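Local coordinates for protein AFP (Microbacterium arborescens, PDB 2YJK) that takes up and translocates iron as a Dps-family protein of ferritin fold that assembles from twelve copies, at the interface of chains A and B and the interface of chains A and C. Coordinates in Å, arbitrary orientation; residue numbers count along the deposited sequence, not the author numbering. Chains: chain A/B/C, AFP.

Contact 1: the interface of chains A and B. Residues chain A 49-52; chain B 50, 53, 57, 158.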
ATOM      1  N   SER A  49      19.159  29.390  -5.256  1.00 29.43           N
ATOM      2  CA  SER A  49      18.067  29.685  -4.368  1.00 31.44           C
ATOM      3  C   SER A  49      16.920  28.709  -4.524  1.00 31.96           C
ATOM      4  O   SER A  49      16.138  28.506  -3.592  1.00 33.91           O
ATOM      5  CB  SER A  49      17.615  31.154  -4.582  1.00 32.40           C
ATOM      6  OG  SER A  49      16.971  31.312  -5.846  1.00 35.59           O
ATOM      7  N   ASN A  50      16.788  28.108  -5.698  1.00 29.59           N
ATOM      8  CA  ASN A  50      15.750  27.165  -5.931  1.00 31.11           C
ATOM      9  C   ASN A  50      16.250  25.695  -5.858  1.00 29.84           C
ATOM     10  O   ASN A  50      15.700  24.857  -6.534  1.00 30.35           O
ATOM     11  CB  ASN A  50      15.354  27.406  -7.358  1.00 33.47           C
ATOM     12  CG  ASN A  50      13.906  27.469  -7.558  1.00 39.67           C
ATOM     13  OD1 ASN A  50      13.114  26.988  -6.744  1.00 47.11           O
ATOM     14  ND2 ASN A  50      13.522  28.018  -8.700  1.00 44.23           N
ATOM     15  N   PHE A  51      17.308  25.406  -5.093  1.00 27.04           N
ATOM     16  CA  PHE A  51      17.959  24.101  -5.109  1.00 25.83           C
ATOM     17  C   PHE A  51      16.995  22.917  -4.991  1.00 26.58           C
ATOM     18  O   PHE A  51      16.981  22.027  -5.830  1.00 24.01           O
ATOM     19  CB  PHE A  51      19.059  23.973  -3.992  1.00 24.57           C
ATOM     20  CG  PHE A  51      19.593  22.594  -3.891  1.00 23.50           C
ATOM     21  CD1 PHE A  51      20.519  22.123  -4.836  1.00 23.30           C
ATOM     22  CD2 PHE A  51      19.170  21.734  -2.897  1.00 21.77           C
ATOM     23  CE1 PHE A  51      21.068  20.851  -4.709  1.00 23.70           C
ATOM     24  CE2 PHE A  51      19.661  20.417  -2.832  1.00 23.61           C
ATOM     25  CZ  PHE A  51      20.587  19.972  -3.767  1.00 23.10           C
ATOM     26  N   ILE A  52      16.221  22.870  -3.916  1.00 27.78           N
ATOM     27  CA  ILE A  52      15.535  21.588  -3.630  1.00 29.34           C
ATOM     28  C   ILE A  52      14.486  21.249  -4.695  1.00 28.58           C
ATOM     29  O   ILE A  52      14.447  20.110  -5.206  1.00 25.40           O
ATOM     30  CB  ILE A  52      15.050  21.447  -2.138  1.00 30.54           C
ATOM     31  CG1 ILE A  52      14.691  19.973  -1.819  1.00 33.97           C
ATOM     32  CG2 ILE A  52      13.850  22.298  -1.872  1.00 31.30           C
ATOM     33  CD1 ILE A  52      15.961  18.989  -1.658  1.00 36.55           C
TER
ATOM     34  N   ASN B  50      10.834  31.305  -0.749  1.00 31.15           N
ATOM     35  CA  ASN B  50      11.045  29.906  -0.826  1.00 32.17           C
ATOM     36  C   ASN B  50      10.290  29.149   0.316  1.00 30.03           C
ATOM     37  O   ASN B  50      10.696  28.062   0.717  1.00 28.85           O
ATOM     38  CB  ASN B  50      12.543  29.669  -0.696  1.00 33.05           C
ATOM     39  CG  ASN B  50      13.045  28.628  -1.625  1.00 40.77           C
ATOM     40  OD1 ASN B  50      12.260  27.846  -2.223  1.00 45.72           O
ATOM     41  ND2 ASN B  50      14.397  28.571  -1.759  1.00 46.29           N
ATOM     42  N   ALA B  53       9.082  25.131  -0.005  1.00 29.55           N
ATOM     43  CA  ALA B  53      10.168  24.179  -0.178  1.00 29.71           C
ATOM     44  C   ALA B  53      11.024  24.111   1.105  1.00 29.11           C
ATOM     45  O   ALA B  53      11.384  22.999   1.567  1.00 29.07           O
ATOM     46  CB  ALA B  53      11.022  24.510  -1.451  1.00 30.26           C
ATOM     47  N   LEU B  57      11.476  21.005   3.606  1.00 26.13           N
ATOM     48  CA  LEU B  57      12.822  20.567   3.930  1.00 26.78           C
ATOM     49  C   LEU B  57      13.127  20.561   5.430  1.00 25.65           C
ATOM     50  O   LEU B  57      13.731  19.587   5.924  1.00 25.93           O
ATOM     51  CB  LEU B  57      13.906  21.333   3.166  1.00 24.85           C
ATOM     52  CG  LEU B  57      15.347  20.875   3.310  1.00 26.65           C
ATOM     53  CD1 LEU B  57      15.466  19.377   2.784  1.00 28.61           C
ATOM     54  CD2 LEU B  57      16.228  21.795   2.449  1.00 28.26           C
ATOM     55  N   HIS B 158      21.261  25.971  -1.148  1.00 27.30           N
ATOM     56  CA  HIS B 158      20.372  27.143  -1.431  1.00 30.65           C
ATOM     57  C   HIS B 158      21.088  28.518  -1.370  1.00 33.29           C
ATOM     58  O   HIS B 158      20.637  29.452  -2.017  1.00 34.05           O
ATOM     59  CB  HIS B 158      19.203  27.211  -0.477  1.00 29.09           C
ATOM     60  CG  HIS B 158      18.180  26.156  -0.710  1.00 29.04           C
ATOM     61  ND1 HIS B 158      18.222  24.936  -0.071  1.00 28.07           N
ATOM     62  CD2 HIS B 158      17.113  26.112  -1.541  1.00 27.72           C
ATOM     63  CE1 HIS B 158      17.229  24.172  -0.511  1.00 25.53           C
ATOM     64  NE2 HIS B 158      16.530  24.873  -1.389  1.00 28.48           N
TER
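The imidazole of B:His158 takes A:Phe51 on one face and the backbone of A:Ser49 and a methyl of A:Ile52 at its rim. A:Phe51 CB stands over the middle of the ring, 3.8 Å from the B:His158 ring centroid, in a CH-pi contact, while its own side chain crosses the histidine at about a right angle and brings phenyl CD2 to 3.9 Å from B:His158 CE1. In the plane of the imidazole, A:Ser49 O comes within 3.3 Å of B:His158 CD2. A:Ile52 CG2 is at the same rim, 3.7 Å from B:His158 NE2. That nitrogen also approaches the backbone A:Ile52 N to 3.2 Å. This is one subunit junction of the twelve-subunit Dps shell: the start of helix 51-78 of chain A meets the 3-10 turn 157-159 and the start of helix 51-78 of chain B. The helix's amino end may make the ring slightly less inclined to take up a proton. A second flat group, the amide of B:Asn50, reaches the same carbonyl: ND2 donates to A:Ser49 O at 2.5 Å. The approach is almost collinear with the C=O (169°), but the oxygen lies 30° out of the amide plane, and the bond is short and strained, well bent at the hydrogen (116°). Amide and ring edge converge on A:Ser49 O and may help hold the loop just ahead of the helix. Of the residues here A:Ile52 loses the most surface to the partner, 50 Å². Its CG2 branch, placed between the backbone N and the carbonyl carbon, packs against both B:His158 and helix 51-78 of chain B. There A:Ile52 CG2 rests 3.6 Å from B:Ala53 CB.

Contact 2: the interface of chains A and C. Residues chain A 74, 77-78; chain C 153.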
ATOM      1  N   GLU A  74      12.806  -0.944 -26.527  1.00 21.33           N
ATOM      2  CA  GLU A  74      12.051  -2.191 -26.569  1.00 24.73           C
ATOM      3  C   GLU A  74      11.084  -2.320 -27.747  1.00 23.05           C
ATOM      4  O   GLU A  74      10.821  -3.394 -28.153  1.00 23.02           O
ATOM      5  CB  GLU A  74      11.336  -2.422 -25.245  1.00 24.67           C
ATOM      6  CG  GLU A  74      12.428  -2.786 -24.277  1.00 32.18           C
ATOM      7  CD  GLU A  74      11.962  -3.244 -22.924  1.00 37.95           C
ATOM      8  OE1 GLU A  74      10.767  -2.990 -22.524  1.00 40.84           O
ATOM      9  OE2 GLU A  74      12.837  -3.855 -22.264  1.00 42.30           O
ATOM     10  N   VAL A  77      13.554  -3.625 -30.454  1.00 23.65           N
ATOM     11  CA  VAL A  77      13.809  -5.071 -30.247  1.00 25.38           C
ATOM     12  C   VAL A  77      12.587  -5.941 -30.494  1.00 26.58           C
ATOM     13  O   VAL A  77      12.707  -7.040 -31.088  1.00 25.50           O
ATOM     14  CB  VAL A  77      14.404  -5.389 -28.870  1.00 25.32           C
ATOM     15  CG1 VAL A  77      14.568  -6.910 -28.720  1.00 25.60           C
ATOM     16  CG2 VAL A  77      15.777  -4.682 -28.748  1.00 26.12           C
ATOM     17  N   ALA A  78      11.417  -5.435 -30.095  1.00 25.76           N
ATOM     18  CA  ALA A  78      10.189  -6.156 -30.415  1.00 28.86           C
ATOM     19  C   ALA A  78      10.029  -6.354 -31.934  1.00 29.48           C
ATOM     20  O   ALA A  78       9.513  -7.397 -32.375  1.00 31.23           O
ATOM     21  CB  ALA A  78       8.927  -5.444 -29.768  1.00 28.29           C
TER
ATOM     22  N   TRP C 153       7.797 -10.826 -28.261  1.00 29.89           N
ATOM     23  CA  TRP C 153       9.223 -10.763 -28.133  1.00 29.93           C
ATOM     24  C   TRP C 153       9.686 -11.575 -26.900  1.00 30.03           C
ATOM     25  O   TRP C 153      10.606 -12.389 -27.020  1.00 29.80           O
ATOM     26  CB  TRP C 153       9.674  -9.296 -28.078  1.00 31.50           C
ATOM     27  CG  TRP C 153      11.029  -9.055 -27.413  1.00 31.96           C
ATOM     28  CD1 TRP C 153      12.182  -9.734 -27.640  1.00 34.22           C
ATOM     29  CD2 TRP C 153      11.343  -8.039 -26.413  1.00 35.55           C
ATOM     30  NE1 TRP C 153      13.198  -9.240 -26.825  1.00 34.01           N
ATOM     31  CE2 TRP C 153      12.718  -8.194 -26.082  1.00 35.44           C
ATOM     32  CE3 TRP C 153      10.583  -7.026 -25.759  1.00 35.59           C
ATOM     33  CZ2 TRP C 153      13.380  -7.366 -25.119  1.00 35.85           C
ATOM     34  CZ3 TRP C 153      11.240  -6.183 -24.809  1.00 37.71           C
ATOM     35  CH2 TRP C 153      12.627  -6.365 -24.505  1.00 38.38           C
TER
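A:Glu74, A:Val77 and A:Ala78 present the same side of helix 51-78 near its carboxyl end, with regular helical backbone angles throughout, to C:Trp153, which projects from helix 135-156 of chain C at a subunit interface of the dodecamer. The indole is the main feature of the patch and hides 61 Å² of its surface against chain A. With CG anti to the backbone N (chi1 157°), the ring system reaches away from its own helix and extends along the end of the partner helix, meeting one residue with a face and another with an edge. A:Val77 lies over one face. Its CG1 branch touches the pyrrole half of the indole in a CH-pi contact, 3.6 Å from the centroid of the five-membered ring of C:Trp153, and is displaced from over the centre toward the rim. The same methyl comes to 3.3 Å from C:Trp153 NE1, and the two side chains meet at a slant. At the benzo end the arrangement changes: A:Glu74 meets the far edge of the six-membered ring, with CD in the indole plane and 3.6 Å from C:Trp153 CH2. The extended glutamate chain crosses the indole at about a right angle, and its carboxylate is turned 70° from the ring plane. The faintly positive ring hydrogens at this edge may suit the carboxylate. A:Glu74 is a ferric iron ligand of this protein, though no iron sits on it here, and the tryptophan of a neighbouring subunit could limit how far this ligand can swing. On the same side as A:Val77, near the root of the indole, A:Ala78 CA is 3.9 Å from the methylene C:Trp153 CB. At the opposite end of the indole, A:Glu74 OE2 approaches C:Trp153 CH2 to 3.4 Å.

The C-alpha centres of contact 1 and contact 2 are about 42 Å apart, yet helix 51-78 of chain A takes part in both: contact 1 uses its first residues and contact 2 its last ones. The helix therefore spans the subunit from one neighbour, chain B, to another, chain C. The partners differ as well: contact 1 draws on the start of the same helix and the 3-10 turn 157-159 of chain B, contact 2 on helix 135-156 of chain C. Neither interface is an exact two-fold, which fits different junctions within the twelve-subunit assembly, with contact 2 including the iron ligand A:Glu74.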